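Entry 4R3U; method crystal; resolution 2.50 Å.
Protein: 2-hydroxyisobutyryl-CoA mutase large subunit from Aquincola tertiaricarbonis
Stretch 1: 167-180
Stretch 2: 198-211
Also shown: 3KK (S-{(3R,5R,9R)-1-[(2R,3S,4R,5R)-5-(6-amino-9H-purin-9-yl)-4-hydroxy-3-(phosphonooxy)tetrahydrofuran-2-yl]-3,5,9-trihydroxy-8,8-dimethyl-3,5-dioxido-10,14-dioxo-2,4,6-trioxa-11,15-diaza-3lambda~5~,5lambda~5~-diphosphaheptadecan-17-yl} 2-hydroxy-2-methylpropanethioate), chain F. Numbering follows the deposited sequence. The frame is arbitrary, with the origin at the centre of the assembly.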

# COMPACT_ATOMS: atom_id res chain seq x y z
N ASP A 167 -34.60 -1.90 7.10
CA ASP A 167 -34.40 -2.24 5.69
C ASP A 167 -33.14 -3.10 5.42
O ASP A 167 -32.61 -3.09 4.31
CB ASP A 167 -34.44 -0.97 4.78
CG ASP A 167 -35.46 0.08 5.19
OD1 ASP A 167 -36.69 -0.19 5.06
OD2 ASP A 167 -35.03 1.15 5.66
N ILE A 168 -32.67 -3.85 6.44
CA ILE A 168 -31.49 -4.71 6.32
C ILE A 168 -31.92 -6.15 6.41
O ILE A 168 -32.47 -6.53 7.44
CB ILE A 168 -30.39 -4.36 7.40
CG1 ILE A 168 -29.97 -2.84 7.39
CG2 ILE A 168 -29.20 -5.33 7.32
CD1 ILE A 168 -29.03 -2.33 6.25
N ASP A 169 -31.68 -6.95 5.35
CA ASP A 169 -32.11 -8.37 5.35
C ASP A 169 -31.09 -9.17 6.13
O ASP A 169 -30.06 -9.51 5.58
CB ASP A 169 -32.26 -8.93 3.92
CG ASP A 169 -33.02 -10.23 3.82
OD1 ASP A 169 -32.93 -11.04 4.77
OD2 ASP A 169 -33.71 -10.44 2.80
N LEU A 170 -31.39 -9.46 7.40
CA LEU A 170 -30.46 -10.15 8.30
C LEU A 170 -30.07 -11.56 7.90
O LEU A 170 -28.99 -12.03 8.32
CB LEU A 170 -30.89 -10.06 9.79
CG LEU A 170 -31.34 -8.70 10.32
CD1 LEU A 170 -32.00 -8.84 11.67
CD2 LEU A 170 -30.23 -7.70 10.32
N GLU A 171 -30.91 -12.21 7.06
CA GLU A 171 -30.67 -13.53 6.49
C GLU A 171 -29.76 -13.48 5.24
O GLU A 171 -29.21 -14.51 4.86
CB GLU A 171 -31.97 -14.18 6.10
CG GLU A 171 -32.75 -14.79 7.23
CD GLU A 171 -34.09 -15.28 6.72
OE1 GLU A 171 -34.52 -14.79 5.65
OE2 GLU A 171 -34.69 -16.16 7.37
N LYS A 172 -29.61 -12.30 4.62
CA LYS A 172 -28.79 -12.09 3.42
C LYS A 172 -27.44 -11.36 3.62
O LYS A 172 -26.61 -11.36 2.71
CB LYS A 172 -29.66 -11.50 2.31
CG LYS A 172 -30.59 -12.57 1.73
CD LYS A 172 -31.80 -12.07 1.00
CE LYS A 172 -32.88 -13.14 1.04
NZ LYS A 172 -33.61 -13.20 2.35
N ILE A 173 -27.22 -10.77 4.79
CA ILE A 173 -25.95 -10.11 5.14
C ILE A 173 -25.58 -10.43 6.60
O ILE A 173 -26.48 -10.47 7.45
CB ILE A 173 -25.93 -8.56 4.83
CG1 ILE A 173 -24.49 -7.98 4.86
CG2 ILE A 173 -26.89 -7.75 5.72
CD1 ILE A 173 -24.29 -6.57 4.16
N SER A 174 -24.28 -10.63 6.90
CA SER A 174 -23.86 -10.85 8.30
C SER A 174 -23.75 -9.51 9.05
O SER A 174 -23.35 -8.49 8.47
CB SER A 174 -22.55 -11.63 8.40
OG SER A 174 -21.48 -10.95 7.78
N VAL A 175 -24.16 -9.53 10.34
CA VAL A 175 -24.17 -8.37 11.24
C VAL A 175 -23.33 -8.61 12.50
O VAL A 175 -23.73 -9.39 13.38
CB VAL A 175 -25.62 -7.90 11.57
CG1 VAL A 175 -25.61 -6.72 12.55
CG2 VAL A 175 -26.41 -7.57 10.30
N SER A 176 -22.23 -7.84 12.62
CA SER A 176 -21.30 -7.81 13.74
C SER A 176 -21.62 -6.64 14.71
O SER A 176 -21.90 -5.51 14.28
CB SER A 176 -19.85 -7.67 13.24
OG SER A 176 -18.93 -7.75 14.32
N PHE A 177 -21.56 -6.93 16.02
CA PHE A 177 -21.77 -5.98 17.11
C PHE A 177 -20.52 -5.93 17.99
O PHE A 177 -20.12 -6.95 18.56
CB PHE A 177 -22.99 -6.39 17.96
CG PHE A 177 -24.36 -6.23 17.36
CD1 PHE A 177 -24.62 -5.23 16.42
CD2 PHE A 177 -25.42 -7.05 17.76
CE1 PHE A 177 -25.90 -5.06 15.89
CE2 PHE A 177 -26.71 -6.87 17.24
CZ PHE A 177 -26.95 -5.87 16.33
N THR A 178 -19.86 -4.76 18.06
CA THR A 178 -18.67 -4.59 18.91
C THR A 178 -19.18 -4.26 20.33
O THR A 178 -19.09 -3.12 20.80
CB THR A 178 -17.77 -3.52 18.37
OG1 THR A 178 -17.49 -3.83 17.02
CG2 THR A 178 -16.50 -3.37 19.17
N ILE A 179 -19.75 -5.28 20.97
CA ILE A 179 -20.37 -5.17 22.26
C ILE A 179 -19.72 -6.18 23.21
O ILE A 179 -19.34 -7.27 22.78
CB ILE A 179 -21.93 -5.28 22.11
CG1 ILE A 179 -22.70 -4.83 23.40
CG2 ILE A 179 -22.37 -6.67 21.62
CD1 ILE A 179 -22.88 -3.33 23.54
N ASN A 180 -19.48 -5.79 24.46
CA ASN A 180 -18.75 -6.63 25.39
C ASN A 180 -19.46 -7.02 26.72
O ASN A 180 -20.15 -8.03 26.69
CB ASN A 180 -17.30 -6.16 25.53
CG ASN A 180 -16.56 -6.21 24.23
OD1 ASN A 180 -16.15 -7.27 23.78
ND2 ASN A 180 -16.40 -5.07 23.56
N GLY A 198 -39.69 -12.70 11.29
CA GLY A 198 -40.09 -13.98 10.71
C GLY A 198 -38.95 -14.73 10.06
O GLY A 198 -39.19 -15.56 9.17
N TYR A 199 -37.71 -14.41 10.47
CA TYR A 199 -36.50 -15.05 9.95
C TYR A 199 -36.27 -16.39 10.67
O TYR A 199 -36.72 -16.58 11.80
CB TYR A 199 -35.24 -14.18 10.20
CG TYR A 199 -35.15 -12.83 9.51
CD1 TYR A 199 -35.67 -12.63 8.22
CD2 TYR A 199 -34.44 -11.77 10.09
CE1 TYR A 199 -35.52 -11.41 7.55
CE2 TYR A 199 -34.30 -10.55 9.43
CZ TYR A 199 -34.83 -10.37 8.16
OH TYR A 199 -34.69 -9.16 7.53
N ASP A 200 -35.52 -17.30 10.01
CA ASP A 200 -35.06 -18.56 10.58
C ASP A 200 -33.78 -18.17 11.35
O ASP A 200 -32.86 -17.54 10.78
CB ASP A 200 -34.77 -19.58 9.45
CG ASP A 200 -34.25 -20.95 9.86
OD1 ASP A 200 -33.98 -21.15 11.07
OD2 ASP A 200 -34.04 -21.80 8.97
N LEU A 201 -33.75 -18.47 12.67
CA LEU A 201 -32.63 -18.10 13.54
C LEU A 201 -31.33 -18.76 13.11
O LEU A 201 -30.28 -18.12 13.15
CB LEU A 201 -32.92 -18.40 15.01
CG LEU A 201 -34.10 -17.69 15.68
CD1 LEU A 201 -34.17 -18.06 17.11
CD2 LEU A 201 -33.99 -16.16 15.58
N ASN A 202 -31.42 -20.02 12.64
CA ASN A 202 -30.29 -20.81 12.16
C ASN A 202 -29.68 -20.29 10.85
O ASN A 202 -28.64 -20.79 10.42
CB ASN A 202 -30.65 -22.30 12.12
CG ASN A 202 -30.94 -22.85 13.50
OD1 ASN A 202 -30.14 -22.73 14.44
ND2 ASN A 202 -32.11 -23.43 13.65
N LYS A 203 -30.32 -19.27 10.23
CA LYS A 203 -29.86 -18.61 9.00
C LYS A 203 -29.21 -17.24 9.31
O LYS A 203 -28.70 -16.59 8.40
CB LYS A 203 -31.04 -18.39 8.03
CG LYS A 203 -31.56 -19.63 7.31
CD LYS A 203 -32.61 -19.22 6.28
CE LYS A 203 -33.66 -20.27 5.97
NZ LYS A 203 -34.95 -19.62 5.59
N LEU A 204 -29.25 -16.80 10.58
CA LEU A 204 -28.68 -15.52 10.97
C LEU A 204 -27.18 -15.58 11.17
O LEU A 204 -26.70 -16.25 12.08
CB LEU A 204 -29.37 -14.92 12.22
CG LEU A 204 -30.89 -14.77 12.19
CD1 LEU A 204 -31.38 -14.13 13.48
CD2 LEU A 204 -31.38 -13.99 10.96
N SER A 205 -26.45 -14.92 10.27
CA SER A 205 -25.00 -14.84 10.35
C SER A 205 -24.66 -13.53 11.05
O SER A 205 -25.26 -12.50 10.75
CB SER A 205 -24.36 -14.91 8.96
OG SER A 205 -22.97 -15.17 9.04
N GLY A 206 -23.79 -13.62 12.03
CA GLY A 206 -23.38 -12.47 12.81
C GLY A 206 -22.40 -12.81 13.90
O GLY A 206 -21.97 -13.96 14.04
N THR A 207 -22.05 -11.79 14.69
CA THR A 207 -21.09 -11.85 15.79
C THR A 207 -21.39 -10.77 16.84
O THR A 207 -21.81 -9.66 16.51
CB THR A 207 -19.67 -11.57 15.24
OG1 THR A 207 -19.43 -12.29 14.03
CG2 THR A 207 -18.57 -11.85 16.26
N VAL A 208 -21.14 -11.11 18.12
CA VAL A 208 -21.06 -10.22 19.28
C VAL A 208 -19.64 -10.47 19.78
O VAL A 208 -19.20 -11.63 19.80
CB VAL A 208 -22.14 -10.44 20.37
CG1 VAL A 208 -23.46 -9.81 19.95
CG2 VAL A 208 -22.30 -11.92 20.72
N GLN A 209 -18.87 -9.40 20.02
CA GLN A 209 -17.46 -9.53 20.46
C GLN A 209 -17.38 -10.34 21.77
O GLN A 209 -16.58 -11.28 21.84
CB GLN A 209 -16.78 -8.15 20.59
CG GLN A 209 -15.28 -8.25 20.73
CD GLN A 209 -14.62 -6.95 20.41
OE1 GLN A 209 -14.40 -6.10 21.29
NE2 GLN A 209 -14.36 -6.75 19.13
N ALA A 210 -18.22 -10.00 22.76
CA ALA A 210 -18.43 -10.70 24.04
C ALA A 210 -17.23 -11.02 24.98
O ALA A 210 -17.43 -11.10 26.19
CB ALA A 210 -19.30 -11.94 23.82
N ASP A 211 -16.03 -11.21 24.43
CA ASP A 211 -14.80 -11.54 25.18
C ASP A 211 -14.52 -10.55 26.29
O ASP A 211 -14.02 -9.46 26.05
CB ASP A 211 -13.57 -11.64 24.23
CG ASP A 211 -12.25 -12.04 24.86
OD1 ASP A 211 -12.19 -12.19 26.11
OD2 ASP A 211 -11.27 -12.18 24.12
C4 3KK F . -13.46 -1.02 19.50
C3 3KK F . -13.10 -1.42 18.07
C2 3KK F . -11.62 -1.18 17.81
O3 3KK F . -13.86 -0.60 17.20
C1 3KK F . -13.44 -2.89 17.76
O1 3KK F . -13.22 -3.79 18.57
S1P 3KK F . -14.14 -3.12 16.16
C2P 3KK F . -14.46 -4.91 16.11
C3P 3KK F . -15.33 -5.24 14.92
N4P 3KK F . -15.48 -6.69 14.87
C5P 3KK F . -15.77 -7.33 13.74
O5P 3KK F . -15.96 -6.78 12.65
C6P 3KK F . -15.86 -8.85 13.92
C7P 3KK F . -16.33 -9.56 12.66
N8P 3KK F . -16.30 -11.02 12.86
C9P 3KK F . -16.85 -11.85 11.96
O9P 3KK F . -17.42 -11.45 10.94
CAP 3KK F . -16.82 -13.36 12.32
OAP 3KK F . -17.02 -13.58 13.73
CBP 3KK F . -15.67 -14.21 11.69
CDP 3KK F . -15.92 -15.71 11.95
CEP 3KK F . -14.31 -13.86 12.29
CCP 3KK F . -15.62 -14.04 10.16
O6A 3KK F . -16.94 -14.29 9.62
P2A 3KK F . -17.43 -13.84 8.19
O4A 3KK F . -16.98 -12.46 7.91
O5A 3KK F . -18.88 -14.15 8.10
O3A 3KK F . -16.55 -14.84 7.25
P1A 3KK F . -16.68 -16.47 7.13
O1A 3KK F . -17.40 -17.07 8.29
O2A 3KK F . -15.34 -16.99 6.81
O5B 3KK F . -17.58 -16.50 5.78
C5B 3KK F . -19.03 -16.52 5.78
C4B 3KK F . -19.54 -17.81 5.12
O4B 3KK F . -18.85 -18.09 3.86
C3B 3KK F . -19.30 -19.02 6.03
O3B 3KK F . -20.43 -19.91 5.88
P3B 3KK F . -21.51 -20.17 7.06
O8A 3KK F . -20.67 -20.72 8.15
O7A 3KK F . -22.09 -18.83 7.28
O9A 3KK F . -22.43 -21.14 6.41
C2B 3KK F . -18.04 -19.65 5.46
O2B 3KK F . -17.97 -21.05 5.74
C1B 3KK F . -18.20 -19.38 3.97
N9A 3KK F . -16.88 -19.31 3.27
C8A 3KK F . -15.90 -18.43 3.42
N7A 3KK F . -14.91 -18.75 2.59
C5A 3KK F . -15.29 -19.83 1.89
C4A 3KK F . -16.53 -20.17 2.31
N3A 3KK F . -17.19 -21.23 1.78
C2A 3KK F . -16.60 -22.00 0.76
N1A 3KK F . -15.30 -21.60 0.34
C6A 3KK F . -14.69 -20.55 0.92
N6A 3KK F . -13.47 -20.17 0.54
O HOH W 1 -19.73 -10.53 27.41

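The two stretches meet as a parallel pair in which V175, S176 and F177 lie beside G206, T207 and V208, with strand directions that differ by only 8°. In a parallel pair, a residue bonds through its N and O to the two residues that flank its partner: V175, opposite G206, bonds to S205 and T207, and F177, opposite V208, bonds to T207 and Q209. V175 N donates to S205 O (3.2 Å), and V175 O accepts from T207 N (3.2 Å); F177 N then donates to T207 O (2.8 Å), and F177 O accepts from Q209 N (3.1 Å). V175 and F177 thus spend both backbone polar groups on the other stretch. Beyond this ladder A210 N donates to I179 O (3.0 Å), extending the pairing past the F177-V208 pair. The same carbonyls that accept these bonds also attract CA hydrogens: S176 CA lies 3.4 Å from T207 O, and V208 CA 3.5 Å from F177 O.

G206 fits its place closely. A CB there would lie 2.6 Å from V175 O, a clash, so the bare backbone lets the strands approach. On the face shared by V175, F177 and V208 the contact is apolar: V208 CG1 lies 4.0 Å from F177 CB, near the plane of the F177 ring at its edge, and 3.7 Å from I179 CG2. Branched and aromatic side chains suit this buried surface, where N and O of V175 and F177 are already bonded across the pair.

S176 and T207 occupy the other face, beside the coenzyme A thioester. T207 OG1 is 2.7 Å from OAP of 3KK, and S176 OG approaches its C5P to 3.2 Å. Q209 has an amide that can serve two partners at once: NE2 donates to the thioester carbonyl O1 of 3KK (3.2 Å), while OE1 accepts from N180 ND2 (3.2 Å). N180 OD1, also an acceptor, lies 3.3 Å from Q209 OE1 without bonding to it and is satisfied elsewhere in the structure. A water links the two stretches, its O lying 2.6 Å from N180 O and 2.7 Å from A210 O; with more acceptors in reach than it has protons, the geometry does not settle which it serves.

At the other end, Y199 and E171 organise the loops. Y199 OH accepts a weak bond from L170 N (3.3 Å), while Y199 CE2 packs 3.5 Å from L170 CB; a tyrosine combines an apolar ring with a polar tip. E171 N lies over one face of that ring and donates to D169 OD1 (3.3 Å). E171 OE2 accepts a hydrogen bond from D200 N (3.0 Å), and the same OE2 forms a long salt bridge with K203 NZ (3.9 Å). K172 NZ, in turn, forms a salt bridge with D169 OD2 (2.8 Å), keeping that lysine's charge paired within its own stretch.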